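Local coordinates for Rbsd/fucu transport protein family protein (Streptococcus pneumoniae, PDB 4A34) that binds L-fucose at sites shared between subunits of a decameric assembly and, as a fucose mutarotase, probably speeds interconversion of the sugar's alpha and beta anomers, at residues I[25-31]-I[118-124]; I[61-67]-I[135-140]; I[69-75]-I[102-108]; I[83-89]-I[128-133]. All blocks are in the same frame, centred on the assembly; numbering follows the deposited sequence.

The four contacts lie in and around one mixed sheet and lead to two fucose sites. Interaction 1 pairs two parallel strands; 25-29 then borders 133-136, the strand on which interactions 2 and 4 meet from its two ends, their centres about 21 Å apart. Interaction 3, about 15 Å from interaction 2 between centres, extends the sheet to one of its edge strands in this chain, 103-106. Interactions 1 and 4 hold the same fucose and are tied by a probable hydrogen bond from Asp30 N to Asn132 OD1, 2.7 Å. Interaction 2 reaches a different fucose, completed by a neighbouring subunit, and joins interaction 1 through the salt bridge Lys136 NZ to Glu25 OE2, 3.0 Å.

Interaction 1 of 4, residues I[25-31]-I[118-124]; sequences EIVLADA and AYAIVAT. With FUL (beta-L-fucopyranose), chain B.
The carbonyl oxygen of Ala29 is gripped twice by Thr124: OG1 donates to Ala29 O at 2.7 Å and the backbone Thr124 N at 2.9 Å, the two arriving from opposite faces of the carbonyl plane. A chi1 of 71° sets OG1 between the threonine's own N and carbonyl carbon, where hydroxyl and amide can share one acceptor. Behind this clamp, strands 25-29 and 120-124 run parallel, and the ladder alternates from side to side: Val27 N bonds to Ala120 O, Val27 O takes Val122 N, and Ala29 N gives to Val122 O. On one face of the sheet Val27 and Ile121 lie side by side, Val27 CB against Ile121 CG1 at 3.8 Å, with Ala29 CB resting on Ile121 CG2 at 3.6 Å. On the other, Leu28 CD2 presses on Val122 CG1, and helix 50-60 lies beyond the leucine. Just past the strand end, the carboxylate of Asp30 accepts both O3 of fucose, to OD2 at 2.7 Å, and O2, to OD1 at 3.2 Å. Asp30 OD2 also receives Ala131 N. The Ala29 carbonyl, with its two donors, thus fixes the strand immediately before a sugar-binding aspartate, and the bonds from O2, O3 and Ala131 N hold the carboxylate in place beside the sugar.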
# COMPACT_ATOMS: atom_id res chain seq x y z
N GLU I 25 2.70 -25.89 7.57
CA GLU I 25 2.03 -26.74 6.60
C GLU I 25 1.81 -26.01 5.28
O GLU I 25 1.75 -24.78 5.24
CB GLU I 25 0.71 -27.26 7.16
CG GLU I 25 0.87 -28.19 8.35
CD GLU I 25 -0.43 -28.50 9.06
OE1 GLU I 25 -1.51 -28.41 8.44
OE2 GLU I 25 -0.38 -28.84 10.26
N ILE I 26 1.73 -26.78 4.19
CA ILE I 26 1.46 -26.23 2.87
C ILE I 26 0.52 -27.16 2.11
O ILE I 26 0.69 -28.37 2.13
CB ILE I 26 2.76 -25.98 2.03
CG1 ILE I 26 2.39 -25.43 0.64
CG2 ILE I 26 3.62 -27.24 1.97
CD1 ILE I 26 3.54 -25.05 -0.21
N VAL I 27 -0.47 -26.56 1.45
CA VAL I 27 -1.51 -27.31 0.76
C VAL I 27 -1.26 -27.31 -0.74
O VAL I 27 -1.09 -26.26 -1.36
CB VAL I 27 -2.91 -26.74 1.04
CG1 VAL I 27 -3.98 -27.59 0.37
CG2 VAL I 27 -3.18 -26.67 2.54
N LEU I 28 -1.23 -28.51 -1.32
CA LEU I 28 -1.16 -28.64 -2.75
C LEU I 28 -2.59 -28.83 -3.21
O LEU I 28 -3.16 -29.92 -3.09
CB LEU I 28 -0.24 -29.81 -3.16
CG LEU I 28 1.15 -29.86 -2.50
CD1 LEU I 28 1.96 -31.10 -2.91
CD2 LEU I 28 1.97 -28.60 -2.77
N ALA I 29 -3.19 -27.75 -3.70
CA ALA I 29 -4.61 -27.76 -4.02
C ALA I 29 -4.86 -28.13 -5.48
O ALA I 29 -4.12 -27.70 -6.37
CB ALA I 29 -5.22 -26.42 -3.71
N ASP I 30 -5.91 -28.91 -5.73
CA ASP I 30 -6.26 -29.28 -7.10
C ASP I 30 -7.13 -28.21 -7.75
O ASP I 30 -7.64 -27.32 -7.08
CB ASP I 30 -6.89 -30.68 -7.18
CG ASP I 30 -8.28 -30.78 -6.53
OD1 ASP I 30 -9.10 -29.83 -6.61
OD2 ASP I 30 -8.56 -31.85 -5.95
N ALA I 31 -7.31 -28.32 -9.07
CA ALA I 31 -7.95 -27.28 -9.87
C ALA I 31 -9.33 -26.88 -9.38
O ALA I 31 -9.73 -25.73 -9.53
CB ALA I 31 -8.02 -27.70 -11.33
N ALA I 118 -2.96 -23.19 7.20
CA ALA I 118 -1.70 -23.55 6.56
C ALA I 118 -0.97 -22.28 6.15
O ALA I 118 -1.60 -21.23 5.95
CB ALA I 118 -1.94 -24.45 5.36
N TYR I 119 0.35 -22.39 6.03
CA TYR I 119 1.16 -21.24 5.67
C TYR I 119 0.86 -20.79 4.26
O TYR I 119 0.80 -19.60 3.99
CB TYR I 119 2.65 -21.53 5.83
CG TYR I 119 3.53 -20.32 5.62
CD1 TYR I 119 3.50 -19.25 6.51
CD2 TYR I 119 4.39 -20.25 4.53
CE1 TYR I 119 4.32 -18.13 6.31
CE2 TYR I 119 5.21 -19.14 4.34
CZ TYR I 119 5.17 -18.09 5.23
OH TYR I 119 5.98 -16.99 5.02
N ALA I 120 0.65 -21.74 3.36
CA ALA I 120 0.33 -21.41 1.98
C ALA I 120 -0.45 -22.51 1.28
O ALA I 120 -0.30 -23.72 1.58
CB ALA I 120 1.59 -21.09 1.20
N ILE I 121 -1.28 -22.08 0.34
CA ILE I 121 -1.92 -22.99 -0.58
C ILE I 121 -1.38 -22.68 -1.96
O ILE I 121 -1.32 -21.51 -2.38
CB ILE I 121 -3.45 -22.85 -0.56
CG1 ILE I 121 -4.00 -23.08 0.87
CG2 ILE I 121 -4.09 -23.78 -1.60
CD1 ILE I 121 -5.51 -23.03 1.00
N VAL I 122 -0.95 -23.73 -2.67
CA VAL I 122 -0.65 -23.62 -4.09
C VAL I 122 -1.77 -24.22 -4.94
O VAL I 122 -2.11 -25.39 -4.80
CB VAL I 122 0.75 -24.22 -4.46
CG1 VAL I 122 1.07 -25.42 -3.63
CG2 VAL I 122 0.85 -24.53 -5.93
N ALA I 123 -2.37 -23.39 -5.78
CA ALA I 123 -3.36 -23.83 -6.74
C ALA I 123 -2.66 -24.48 -7.94
O ALA I 123 -1.86 -23.84 -8.62
CB ALA I 123 -4.23 -22.67 -7.19
N THR I 124 -2.96 -25.74 -8.20
CA THR I 124 -2.34 -26.45 -9.30
C THR I 124 -3.33 -26.64 -10.44
O THR I 124 -4.48 -26.19 -10.36
CB THR I 124 -1.80 -27.81 -8.84
OG1 THR I 124 -2.91 -28.67 -8.58
CG2 THR I 124 -0.93 -27.66 -7.58
C1 FUL B . -13.42 -30.10 -3.61
C2 FUL B . -12.27 -30.35 -4.59
O2 FUL B . -11.03 -29.90 -4.09
C3 FUL B . -12.18 -31.86 -4.83
O3 FUL B . -11.19 -32.16 -5.77
C4 FUL B . -13.52 -32.39 -5.31
O4 FUL B . -13.83 -31.77 -6.52
C5 FUL B . -14.58 -32.03 -4.28
C6 FUL B . -15.93 -32.63 -4.65
O5 FUL B . -14.62 -30.61 -4.16
O1 FUL B . -13.58 -28.74 -3.31

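Interaction 2 of 4, residues I[61-67]-I[135-140]; sequences MPLDSYV and LKKGVV. With FUL (beta-L-fucopyranose), chain C.
Lys136 and Asp64 meet along their side chains. From CB, 4.2 Å from Asp64 CB, the lysine runs to CG, which is about equally near Asp64 CB and OD2, and to CD, which comes within 3.0 Å of Asp64 OD2 and also touches Val67 CG2. CE skirts the same valine methyl. The chain bends at chi3 (-97°) and again at chi4, and the bends carry NZ to Glu25 OE2, its salt-bridge partner, and to Gly23 O. Asp64 OD2 remains 4.4 Å from Lys136 NZ, beyond a salt bridge, so the attraction is probably only long-range.

Asp64 OD1 instead accepts Tyr66 N in an Asx turn, met from above the carboxylate plane, and is also hydrogen-bonded to His22, which with Tyr66 and Val139 lines the fucose pocket. Two backbone bonds close the contact: Asp64 N to Lys136 O, 2.8 Å, and Gly138 N to Pro62 O, 2.6 Å, the latter donor lying 46° above the carbonyl plane. Water 1 accepts from both Ser65 N and Val139 N. Tyr66 CE1 meets Val139 CG2 at 3.8 Å, while C6 of fucose sits over one face of the tyrosine ring, toward its rim. Beside this pocket, Asn32 of a neighbouring subunit bonds to Val140 N. Met61 CE and Leu63 CD2 both pack against Leu135 CB.

Leu135 faces helix 50-60. The loop 61-67, descending from that helix, therefore crosses the end of strand 133-136 before the chain enters strand 71-74.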
# COMPACT_ATOMS: atom_id res chain seq x y z
N MET I 61 12.02 -30.63 0.89
CA MET I 61 11.43 -30.37 2.20
C MET I 61 11.10 -31.64 3.00
O MET I 61 10.24 -32.42 2.60
CB MET I 61 10.17 -29.51 2.01
CG MET I 61 9.53 -29.02 3.31
SD MET I 61 7.87 -28.36 3.03
CE MET I 61 6.90 -29.86 2.93
N PRO I 62 11.77 -31.84 4.14
CA PRO I 62 11.52 -32.99 5.00
C PRO I 62 10.17 -32.89 5.67
O PRO I 62 9.67 -31.79 5.90
CB PRO I 62 12.61 -32.88 6.06
CG PRO I 62 13.64 -31.99 5.48
CD PRO I 62 12.86 -31.01 4.67
N LEU I 63 9.57 -34.04 5.98
CA LEU I 63 8.27 -34.04 6.63
C LEU I 63 8.43 -34.13 8.13
O LEU I 63 9.40 -34.69 8.64
CB LEU I 63 7.39 -35.16 6.08
CG LEU I 63 6.88 -34.97 4.64
CD1 LEU I 63 6.26 -36.24 4.12
CD2 LEU I 63 5.89 -33.80 4.49
N ASP I 64 7.47 -33.54 8.83
CA ASP I 64 7.50 -33.45 10.28
C ASP I 64 7.35 -34.81 10.97
O ASP I 64 6.31 -35.47 10.89
CB ASP I 64 6.39 -32.50 10.76
CG ASP I 64 6.63 -31.97 12.15
OD1 ASP I 64 7.62 -32.37 12.81
OD2 ASP I 64 5.83 -31.13 12.60
N SER I 65 8.42 -35.22 11.65
CA SER I 65 8.46 -36.48 12.38
C SER I 65 7.86 -36.35 13.78
O SER I 65 7.60 -37.35 14.45
CB SER I 65 9.90 -36.95 12.50
OG SER I 65 10.59 -36.15 13.44
N TYR I 66 7.64 -35.12 14.22
CA TYR I 66 7.25 -34.83 15.60
C TYR I 66 5.75 -34.98 15.86
O TYR I 66 5.26 -34.70 16.97
CB TYR I 66 7.75 -33.43 16.01
CG TYR I 66 9.24 -33.39 16.31
CD1 TYR I 66 10.20 -33.46 15.29
CD2 TYR I 66 9.69 -33.29 17.62
CE1 TYR I 66 11.56 -33.43 15.58
CE2 TYR I 66 11.06 -33.27 17.91
CZ TYR I 66 11.97 -33.34 16.89
OH TYR I 66 13.30 -33.32 17.20
N VAL I 67 5.02 -35.43 14.84
CA VAL I 67 3.58 -35.66 14.93
C VAL I 67 3.26 -36.97 14.22
O VAL I 67 4.08 -37.47 13.45
CB VAL I 67 2.72 -34.51 14.28
CG1 VAL I 67 2.93 -33.19 15.01
CG2 VAL I 67 3.03 -34.36 12.79
N LEU I 135 1.03 -31.01 3.48
CA LEU I 135 2.35 -31.45 3.89
C LEU I 135 2.81 -30.56 5.02
O LEU I 135 2.62 -29.33 4.96
CB LEU I 135 3.33 -31.35 2.72
CG LEU I 135 2.98 -32.08 1.42
CD1 LEU I 135 3.95 -31.67 0.34
CD2 LEU I 135 3.02 -33.60 1.64
N LYS I 136 3.41 -31.16 6.05
CA LYS I 136 3.89 -30.43 7.22
C LYS I 136 5.42 -30.49 7.33
O LYS I 136 6.00 -31.56 7.52
CB LYS I 136 3.22 -30.95 8.50
CG LYS I 136 3.58 -30.16 9.76
CD LYS I 136 3.24 -30.92 11.04
CE LYS I 136 1.91 -30.53 11.62
NZ LYS I 136 1.93 -29.17 12.22
N LYS I 137 6.07 -29.33 7.23
CA LYS I 137 7.52 -29.20 7.18
C LYS I 137 8.25 -29.71 8.44
O LYS I 137 7.91 -29.34 9.57
CB LYS I 137 7.91 -27.75 6.88
CG LYS I 137 9.42 -27.49 6.91
CD LYS I 137 9.79 -26.21 6.20
CE LYS I 137 11.28 -26.15 5.91
NZ LYS I 137 11.60 -24.98 5.05
N GLY I 138 9.26 -30.56 8.21
CA GLY I 138 10.06 -31.14 9.29
C GLY I 138 11.39 -30.44 9.48
O GLY I 138 11.75 -29.54 8.72
N VAL I 139 12.13 -30.88 10.49
CA VAL I 139 13.44 -30.32 10.83
C VAL I 139 14.48 -30.62 9.75
O VAL I 139 14.48 -31.70 9.16
CB VAL I 139 13.93 -30.86 12.20
CG1 VAL I 139 15.21 -30.18 12.63
CG2 VAL I 139 12.87 -30.67 13.27
N VAL I 140 15.35 -29.65 9.48
CA VAL I 140 16.49 -29.85 8.58
C VAL I 140 17.76 -29.91 9.43
O VAL I 140 18.16 -28.92 10.05
CB VAL I 140 16.57 -28.74 7.50
CG1 VAL I 140 17.83 -28.90 6.66
CG2 VAL I 140 15.33 -28.76 6.62
C1 FUL C . 11.70 -25.97 16.42
C2 FUL C . 13.12 -25.64 15.97
O2 FUL C . 13.33 -24.26 16.09
C3 FUL C . 14.09 -26.39 16.89
O3 FUL C . 15.44 -26.24 16.52
C4 FUL C . 13.75 -27.87 16.89
O4 FUL C . 13.93 -28.36 15.59
C5 FUL C . 12.29 -28.06 17.29
C6 FUL C . 11.90 -29.54 17.37
O5 FUL C . 11.48 -27.38 16.34
O1 FUL C . 10.73 -25.29 15.65
O HOH W 1 11.43 -33.97 11.32

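Interaction 3 of 4, residues I[69-75]-I[102-108]; sequences SSIQFMN and TITYLRR
Ser69 turns its hydroxyl anti to the backbone N (chi1 -171°) and Thr104 sets OG1 between its N and carbonyl carbon (chi1 64°). These torsions bring Ser69 OG to 2.7 Å from Thr104 OG1. The same Ser69 OG donates to Thr102 O at 2.7 Å, nearly in line with that carbonyl, and accepts Gln72 NE2, which reaches it within its own amide plane. Thr102 OG1 takes Ser70 N at 2.8 Å and has a second partner in Asp68 O. This polar cluster closes the start of the strand pair.

Beyond it, parallel strands 71-74 and 103-106 exchange Thr104 N to Ile71 O, Phe73 N to Thr104 O, Leu106 N to Phe73 O and Asn75 N to Leu106 O. Phe73 and Tyr105 lie side by side on one face, CD2 of Phe73 3.5 Å from CE2 of Tyr105, their ring planes at 77°. Over one face of Phe73 comes the CG2 methyl of Ile103, 4.0 Å from the ring centroid, a CH-pi contact. On the opposite side of the sheet Gln72 CG meets both Thr104 OG1 and Leu106 CG, and farther along Met74 SD touches Arg108 CG at 3.5 Å. The arginine's NE is bonded to Tyr112 OH.

The two strands belong to a beta-alpha-beta unit whose connecting helix, 85-93, covers Ile71, Phe73 and Ile103 and brings Trp86 against both aromatic rings. Helix 108-116 packs on the other face, touching Gln72, Met74 and Leu106, while strand 133-136 flanks strand 71-74.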
# COMPACT_ATOMS: atom_id res chain seq x y z
N SER I 69 0.58 -37.58 12.01
CA SER I 69 0.24 -37.33 10.62
C SER I 69 0.92 -36.08 10.07
O SER I 69 0.62 -34.95 10.49
CB SER I 69 -1.28 -37.23 10.45
OG SER I 69 -1.61 -37.18 9.07
N SER I 70 1.84 -36.29 9.12
CA SER I 70 2.49 -35.18 8.44
C SER I 70 1.87 -34.95 7.07
O SER I 70 2.16 -33.94 6.41
CB SER I 70 3.99 -35.45 8.31
OG SER I 70 4.25 -36.35 7.25
N ILE I 71 1.01 -35.87 6.64
CA ILE I 71 0.33 -35.81 5.33
C ILE I 71 -1.17 -36.08 5.48
O ILE I 71 -1.57 -37.00 6.20
CB ILE I 71 0.98 -36.80 4.32
CG1 ILE I 71 2.42 -36.41 4.02
CG2 ILE I 71 0.19 -36.87 3.03
CD1 ILE I 71 3.29 -37.56 3.61
N GLN I 72 -1.99 -35.27 4.83
CA GLN I 72 -3.44 -35.46 4.86
C GLN I 72 -4.03 -35.43 3.46
O GLN I 72 -3.66 -34.59 2.64
CB GLN I 72 -4.14 -34.40 5.71
CG GLN I 72 -3.91 -34.48 7.20
CD GLN I 72 -2.64 -33.77 7.61
OE1 GLN I 72 -2.49 -32.56 7.40
NE2 GLN I 72 -1.71 -34.52 8.20
N PHE I 73 -4.94 -36.35 3.19
CA PHE I 73 -5.72 -36.29 1.96
C PHE I 73 -7.14 -35.87 2.30
O PHE I 73 -7.48 -35.78 3.48
CB PHE I 73 -5.69 -37.62 1.19
CG PHE I 73 -4.32 -38.08 0.78
CD1 PHE I 73 -3.26 -37.19 0.65
CD2 PHE I 73 -4.10 -39.42 0.47
CE1 PHE I 73 -1.99 -37.64 0.26
CE2 PHE I 73 -2.84 -39.87 0.08
CZ PHE I 73 -1.78 -38.98 -0.02
N MET I 74 -7.94 -35.59 1.29
CA MET I 74 -9.34 -35.24 1.51
C MET I 74 -10.20 -36.45 1.18
O MET I 74 -10.23 -36.88 0.03
CB MET I 74 -9.75 -34.05 0.64
CG MET I 74 -11.24 -33.71 0.70
SD MET I 74 -11.75 -32.42 -0.46
CE MET I 74 -11.13 -30.96 0.37
N ASN I 75 -10.89 -36.98 2.19
CA ASN I 75 -11.72 -38.16 2.00
C ASN I 75 -12.91 -37.92 1.08
O ASN I 75 -13.42 -36.80 0.98
CB ASN I 75 -12.18 -38.74 3.34
CG ASN I 75 -12.23 -40.27 3.33
OD1 ASN I 75 -12.43 -40.89 2.28
ND2 ASN I 75 -12.05 -40.87 4.50
N THR I 102 1.86 -42.24 8.17
CA THR I 102 1.68 -40.82 8.49
C THR I 102 0.52 -40.17 7.73
O THR I 102 0.05 -39.10 8.11
CB THR I 102 2.98 -40.00 8.26
OG1 THR I 102 2.95 -38.81 9.05
CG2 THR I 102 3.15 -39.62 6.80
N ILE I 103 0.05 -40.82 6.65
CA ILE I 103 -1.09 -40.32 5.89
C ILE I 103 -2.39 -40.52 6.67
O ILE I 103 -2.68 -41.63 7.12
CB ILE I 103 -1.22 -40.99 4.50
CG1 ILE I 103 -0.01 -40.67 3.62
CG2 ILE I 103 -2.52 -40.55 3.80
CD1 ILE I 103 0.05 -41.45 2.33
N THR I 104 -3.15 -39.44 6.84
CA THR I 104 -4.50 -39.52 7.40
C THR I 104 -5.46 -38.83 6.44
O THR I 104 -5.04 -38.26 5.43
CB THR I 104 -4.60 -38.95 8.84
OG1 THR I 104 -4.31 -37.56 8.85
CG2 THR I 104 -3.65 -39.68 9.81
N TYR I 105 -6.76 -38.90 6.74
CA TYR I 105 -7.78 -38.45 5.80
C TYR I 105 -8.81 -37.57 6.50
O TYR I 105 -9.30 -37.91 7.57
CB TYR I 105 -8.46 -39.66 5.12
CG TYR I 105 -7.48 -40.58 4.43
CD1 TYR I 105 -6.78 -41.56 5.14
CD2 TYR I 105 -7.23 -40.48 3.06
CE1 TYR I 105 -5.87 -42.41 4.52
CE2 TYR I 105 -6.33 -41.33 2.41
CZ TYR I 105 -5.64 -42.29 3.15
OH TYR I 105 -4.73 -43.13 2.53
N LEU I 106 -9.13 -36.44 5.89
CA LEU I 106 -10.02 -35.48 6.52
C LEU I 106 -11.31 -35.33 5.74
O LEU I 106 -11.33 -35.41 4.51
CB LEU I 106 -9.33 -34.11 6.66
CG LEU I 106 -7.94 -33.97 7.30
CD1 LEU I 106 -7.54 -32.51 7.37
CD2 LEU I 106 -7.90 -34.57 8.67
N ARG I 107 -12.40 -35.12 6.48
CA ARG I 107 -13.69 -34.74 5.92
C ARG I 107 -13.54 -33.42 5.16
O ARG I 107 -12.92 -32.49 5.68
CB ARG I 107 -14.72 -34.55 7.03
CG ARG I 107 -15.34 -35.82 7.59
CD ARG I 107 -16.51 -35.50 8.54
NE ARG I 107 -16.21 -34.43 9.51
CZ ARG I 107 -16.80 -33.23 9.55
NH1 ARG I 107 -17.75 -32.92 8.68
NH2 ARG I 107 -16.44 -32.35 10.47
N ARG I 108 -14.11 -33.35 3.96
CA ARG I 108 -14.06 -32.13 3.14
C ARG I 108 -14.05 -30.88 4.02
O ARG I 108 -13.18 -30.01 3.87
CB ARG I 108 -15.24 -32.08 2.15
CG ARG I 108 -14.90 -31.41 0.82
CD ARG I 108 -15.94 -31.67 -0.28
NE ARG I 108 -16.68 -30.45 -0.63
CZ ARG I 108 -17.97 -30.23 -0.35
NH1 ARG I 108 -18.68 -31.16 0.29
NH2 ARG I 108 -18.54 -29.08 -0.71

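Interaction 4 of 4, residues I[83-89]-I[128-133]; sequences PKIWGTY and SLYANI. With FUL (beta-L-fucopyranose), chain B.
Two side-chain donors of helix 85-93 hold successive backbone carbonyls of the loop 128-132. Tyr89 OH gives its proton to Ala131 O at 2.6 Å, in the carbonyl plane and on a lone pair. Trp86 NE1 donates to Tyr130 O at 2.8 Å; NE1 lies almost straight out from the carbonyl, while the oxygen is 24° off the indole plane, and the N-H...O angle of 143° makes the bond somewhat bent. The tryptophan reaches the loop with CG anti to its own carbonyl carbon (chi1 -76°).

Van der Waals and CH-pi contacts surround these bonds. Ile133 CD1 stands over the centre of the Tyr89 ring, 3.5 Å from its centroid and almost on the normal, in a CH-pi contact; Ile85 O lies above the opposite face, nearer the rim. The ring is thus sandwiched as well as tethered by its hydroxyl. Pro83 CB packs on Leu129 O at 3.4 Å, and its CG meets Tyr130 CB while also covering one face of the Trp86 indole. Ile85 CG2 touches Ser128 OG and, less closely, Ala131 CB.

Polar groups on the loop turn to the sugar. Tyr130 N donates to O3 of fucose and Asn132 ND2 to O2, each at 2.9 Å, while the Tyr130 ring lays a face beneath C4 and C5 of the pyranose. Asp80 holds the Tyr130 hydroxyl. An aromatic platform under a pyranose, with amide donors to its hydroxyls, is a common carbohydrate-binding arrangement; here His22 of a neighbouring subunit also bonds to the sugar of this fucose pocket.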
# COMPACT_ATOMS: atom_id res chain seq x y z
N PRO I 83 -10.02 -41.88 -5.67
CA PRO I 83 -9.26 -41.47 -6.86
C PRO I 83 -8.02 -42.35 -7.05
O PRO I 83 -7.42 -42.79 -6.07
CB PRO I 83 -8.89 -40.02 -6.56
CG PRO I 83 -8.88 -39.91 -5.08
CD PRO I 83 -9.84 -40.93 -4.55
N LYS I 84 -7.67 -42.60 -8.31
CA LYS I 84 -6.50 -43.42 -8.65
C LYS I 84 -5.21 -42.73 -8.23
O LYS I 84 -4.23 -43.38 -7.83
CB LYS I 84 -6.49 -43.74 -10.14
N ILE I 85 -5.22 -41.40 -8.30
CA ILE I 85 -4.07 -40.57 -7.95
C ILE I 85 -3.50 -40.83 -6.53
O ILE I 85 -2.32 -40.56 -6.28
CB ILE I 85 -4.37 -39.05 -8.19
CG1 ILE I 85 -3.06 -38.25 -8.36
CG2 ILE I 85 -5.29 -38.46 -7.09
CD1 ILE I 85 -3.19 -36.98 -9.19
N TRP I 86 -4.32 -41.38 -5.63
CA TRP I 86 -3.86 -41.69 -4.27
C TRP I 86 -2.77 -42.75 -4.27
O TRP I 86 -1.82 -42.67 -3.50
CB TRP I 86 -5.02 -42.10 -3.35
CG TRP I 86 -5.89 -40.94 -2.88
CD1 TRP I 86 -5.80 -39.63 -3.26
CD2 TRP I 86 -7.01 -41.02 -1.99
NE1 TRP I 86 -6.77 -38.88 -2.64
CE2 TRP I 86 -7.53 -39.71 -1.86
CE3 TRP I 86 -7.62 -42.06 -1.27
CZ2 TRP I 86 -8.64 -39.41 -1.05
CZ3 TRP I 86 -8.72 -41.76 -0.46
CH2 TRP I 86 -9.21 -40.44 -0.36
N GLY I 87 -2.89 -43.74 -5.16
CA GLY I 87 -1.83 -44.72 -5.38
C GLY I 87 -0.55 -44.04 -5.84
O GLY I 87 0.53 -44.26 -5.27
N THR I 88 -0.69 -43.21 -6.87
CA THR I 88 0.40 -42.38 -7.39
C THR I 88 1.10 -41.60 -6.28
O THR I 88 2.34 -41.57 -6.21
CB THR I 88 -0.13 -41.40 -8.45
OG1 THR I 88 -1.16 -42.03 -9.22
CG2 THR I 88 0.99 -40.95 -9.37
N TYR I 89 0.30 -40.97 -5.40
CA TYR I 89 0.83 -40.25 -4.24
C TYR I 89 1.55 -41.17 -3.28
O TYR I 89 2.63 -40.85 -2.79
CB TYR I 89 -0.29 -39.52 -3.47
CG TYR I 89 -0.94 -38.36 -4.18
CD1 TYR I 89 -0.30 -37.69 -5.22
CD2 TYR I 89 -2.21 -37.94 -3.81
CE1 TYR I 89 -0.92 -36.62 -5.87
CE2 TYR I 89 -2.82 -36.88 -4.45
CZ TYR I 89 -2.17 -36.23 -5.48
OH TYR I 89 -2.79 -35.18 -6.10
N SER I 128 -7.73 -34.11 -11.57
CA SER I 128 -8.20 -35.27 -10.81
C SER I 128 -8.89 -34.87 -9.51
O SER I 128 -8.44 -33.94 -8.83
CB SER I 128 -7.03 -36.22 -10.52
OG SER I 128 -7.36 -37.08 -9.45
N LEU I 129 -9.96 -35.58 -9.16
CA LEU I 129 -10.77 -35.23 -7.98
C LEU I 129 -10.14 -35.70 -6.67
O LEU I 129 -9.43 -36.70 -6.64
CB LEU I 129 -12.19 -35.78 -8.09
CG LEU I 129 -13.14 -35.36 -9.21
CD1 LEU I 129 -12.98 -33.88 -9.57
CD2 LEU I 129 -12.96 -36.25 -10.45
N TYR I 130 -10.43 -34.97 -5.59
CA TYR I 130 -9.99 -35.32 -4.24
C TYR I 130 -8.48 -35.55 -4.21
O TYR I 130 -8.00 -36.55 -3.66
CB TYR I 130 -10.78 -36.53 -3.72
CG TYR I 130 -12.26 -36.27 -3.54
CD1 TYR I 130 -12.75 -35.70 -2.36
CD2 TYR I 130 -13.18 -36.60 -4.54
CE1 TYR I 130 -14.10 -35.46 -2.19
CE2 TYR I 130 -14.55 -36.36 -4.38
CZ TYR I 130 -15.00 -35.79 -3.18
OH TYR I 130 -16.34 -35.54 -2.98
N ALA I 131 -7.76 -34.60 -4.80
CA ALA I 131 -6.33 -34.77 -5.12
C ALA I 131 -5.46 -33.85 -4.29
O ALA I 131 -4.25 -33.74 -4.51
CB ALA I 131 -6.10 -34.50 -6.61
N ASN I 132 -6.10 -33.20 -3.32
CA ASN I 132 -5.46 -32.21 -2.48
C ASN I 132 -4.60 -32.89 -1.43
O ASN I 132 -4.95 -33.94 -0.93
CB ASN I 132 -6.55 -31.37 -1.82
CG ASN I 132 -7.48 -30.73 -2.84
OD1 ASN I 132 -7.13 -29.74 -3.47
ND2 ASN I 132 -8.68 -31.29 -2.99
N ILE I 133 -3.46 -32.28 -1.10
CA ILE I 133 -2.57 -32.84 -0.09
C ILE I 133 -2.18 -31.74 0.88
O ILE I 133 -2.09 -30.59 0.48
CB ILE I 133 -1.26 -33.43 -0.70
CG1 ILE I 133 -1.54 -34.32 -1.92
CG2 ILE I 133 -0.47 -34.23 0.33
CD1 ILE I 133 -0.29 -34.86 -2.58
C1 FUL B . -13.42 -30.10 -3.61
C2 FUL B . -12.27 -30.35 -4.59
O2 FUL B . -11.03 -29.90 -4.09
C3 FUL B . -12.18 -31.86 -4.83
O3 FUL B . -11.19 -32.16 -5.77
C4 FUL B . -13.52 -32.39 -5.31
O4 FUL B . -13.83 -31.77 -6.52
C5 FUL B . -14.58 -32.03 -4.28
C6 FUL B . -15.93 -32.63 -4.65
O5 FUL B . -14.62 -30.61 -4.16
O1 FUL B . -13.58 -28.74 -3.31